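Local atomic coordinates of mevalonate kinase (Staphylococcus aureus, PDB entry 2X7I), a protein that probably phosphorylates mevalonate with ATP to give 5-phosphomevalonate, a step of the mevalonate route to isoprenoids. Residues A[213-216]-A[217-220]. Residues are numbered along the deposited sequence; the frame is centred on the assembly and turned at random.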
ATOM      1  N   LEU A 213     -10.464  18.370  -1.643  1.00 52.78           N
ATOM      2  CA  LEU A 213     -10.437  17.560  -0.417  1.00 51.14           C
ATOM      3  C   LEU A 213      -9.027  17.096  -0.022  1.00 50.28           C
ATOM      4  O   LEU A 213      -8.750  16.938   1.163  1.00 50.19           O
ATOM      5  CB  LEU A 213     -11.372  16.358  -0.533  1.00 50.16           C
ATOM      6  CG  LEU A 213     -12.864  16.701  -0.602  1.00 50.63           C
ATOM      7  CD1 LEU A 213     -13.680  15.472  -1.000  1.00 48.96           C
ATOM      8  CD2 LEU A 213     -13.350  17.270   0.725  1.00 48.27           C
ATOM      9  N   VAL A 214      -8.157  16.863  -1.006  1.00 49.88           N
ATOM     10  CA  VAL A 214      -6.747  16.559  -0.746  1.00 49.80           C
ATOM     11  C   VAL A 214      -6.024  17.782  -0.156  1.00 51.51           C
ATOM     12  O   VAL A 214      -5.119  17.632   0.667  1.00 51.96           O
ATOM     13  CB  VAL A 214      -6.003  16.084  -2.034  1.00 49.81           C
ATOM     14  CG1 VAL A 214      -4.498  16.002  -1.801  1.00 50.14           C
ATOM     15  CG2 VAL A 214      -6.544  14.743  -2.507  1.00 48.46           C
ATOM     16  N   LEU A 215      -6.428  18.982  -0.570  1.00 52.99           N
ATOM     17  CA  LEU A 215      -5.828  20.215  -0.063  1.00 55.27           C
ATOM     18  C   LEU A 215      -6.172  20.415   1.414  1.00 56.07           C
ATOM     19  O   LEU A 215      -5.304  20.743   2.221  1.00 57.08           O
ATOM     20  CB  LEU A 215      -6.281  21.426  -0.889  1.00 56.81           C
ATOM     21  CG  LEU A 215      -5.713  22.792  -0.494  1.00 59.66           C
ATOM     22  CD1 LEU A 215      -4.190  22.741  -0.356  1.00 59.90           C
ATOM     23  CD2 LEU A 215      -6.145  23.875  -1.490  1.00 60.48           C
ATOM     24  N   ARG A 216      -7.434  20.202   1.769  1.00 55.68           N
ATOM     25  CA  ARG A 216      -7.836  20.261   3.172  1.00 56.56           C
ATOM     26  C   ARG A 216      -7.204  19.137   4.003  1.00 54.83           C
ATOM     27  O   ARG A 216      -6.897  19.332   5.170  1.00 56.08           O
ATOM     28  CB  ARG A 216      -9.349  20.185   3.299  1.00 56.73           C
ATOM     29  CG  ARG A 216     -10.093  21.359   2.677  1.00 60.94           C
ATOM     30  CD  ARG A 216     -11.590  21.045   2.568  1.00 63.60           C
ATOM     31  NE  ARG A 216     -12.151  20.525   3.826  1.00 64.64           N
ATOM     32  CZ  ARG A 216     -13.402  20.079   3.960  1.00 66.03           C
ATOM     33  NH1 ARG A 216     -14.240  20.092   2.925  1.00 66.91           N
ATOM     34  NH2 ARG A 216     -13.823  19.629   5.139  1.00 66.44           N
ATOM     35  N   ALA A 217      -7.034  17.964   3.401  1.00 52.48           N
ATOM     36  CA  ALA A 217      -6.418  16.811   4.078  1.00 51.28           C
ATOM     37  C   ALA A 217      -4.957  17.042   4.459  1.00 51.81           C
ATOM     38  O   ALA A 217      -4.493  16.533   5.468  1.00 52.65           O
ATOM     39  CB  ALA A 217      -6.531  15.578   3.202  1.00 49.52           C
ATOM     40  N   SER A 218      -4.233  17.795   3.643  1.00 52.46           N
ATOM     41  CA  SER A 218      -2.836  18.092   3.910  1.00 53.69           C
ATOM     42  C   SER A 218      -2.690  18.901   5.187  1.00 55.56           C
ATOM     43  O   SER A 218      -1.871  18.568   6.028  1.00 55.94           O
ATOM     44  CB  SER A 218      -2.191  18.831   2.728  1.00 54.53           C
ATOM     45  OG  SER A 218      -2.842  20.058   2.448  1.00 54.74           O
ATOM     46  N   ASP A 219      -3.494  19.950   5.331  1.00 57.12           N
ATOM     47  CA  ASP A 219      -3.480  20.771   6.547  1.00 60.24           C
ATOM     48  C   ASP A 219      -3.975  19.987   7.764  1.00 59.42           C
ATOM     49  O   ASP A 219      -3.353  20.010   8.826  1.00 60.89           O
ATOM     50  CB  ASP A 219      -4.318  22.040   6.356  1.00 62.26           C
ATOM     51  CG  ASP A 219      -3.572  23.119   5.591  1.00 66.11           C
ATOM     52  OD1 ASP A 219      -3.898  23.334   4.397  1.00 67.58           O
ATOM     53  OD2 ASP A 219      -2.656  23.743   6.184  1.00 69.68           O
ATOM     54  N   VAL A 220      -5.092  19.292   7.588  1.00 57.27           N
ATOM     55  CA  VAL A 220      -5.652  18.419   8.619  1.00 57.14           C
ATOM     56  C   VAL A 220      -4.621  17.421   9.166  1.00 57.20           C
ATOM     57  O   VAL A 220      -4.569  17.176  10.360  1.00 58.20           O
ATOM     58  CB  VAL A 220      -6.893  17.668   8.064  1.00 55.03           C
ATOM     59  CG1 VAL A 220      -7.102  16.328   8.756  1.00 53.46           C
ATOM     60  CG2 VAL A 220      -8.131  18.562   8.172  1.00 55.99           C
TER
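Ser218 turns its hydroxyl back onto the preceding turn and gives a hydrogen bond from OG to Leu215 O, 2.6 Å away. A chi1 of 60° sets OG between the backbone N and the carbonyl carbon, from where it can reach an acceptor three residues earlier. OG comes in well off the C=O line, at 132°, and tilted from the carbonyl plane. Ser218 is buried, and this serine-to-backbone bond to the carbonyl at i-3, a common arrangement in helices, gives its hydroxyl a partner within its own helix. Leu215 CD1 is in loose van der Waals contact with the same hydroxyl, 4.1 Å from Ser218 OG.

Three i to i+4 backbone bonds join the same turns. Ala217 N lies 3.0 Å from Leu213 O and Ser218 N 3.1 Å from Val214 O, while Val220 N meets Arg216 O at 3.0 Å with the straightest N-H...O angle of the three, 167°. These bonds and the helical phi and psi of all eight residues are consistent with one uninterrupted alpha-helix, part of the helix 203-222, which in this GHMP kinase runs beside the helix 226-243.

Two side-chain carbons also lie against carbonyl oxygens of the preceding turn. The methyl of Ala217 rests 3.3 Å from Leu213 O, and Val220 CG2, anti to its own carbonyl carbon, comes equally near to Arg216 O.

Outward, the helix shows different faces to its surroundings. Val214, Ala217 and Ser218 all touch Ile30 of the strand 29-45, and Val214 and Ser218 also meet Trp158. Val220 packs on Ala228 and Ile232 of the helix 226-243, toward which Arg216 carries NH2 into a salt bridge with Glu235.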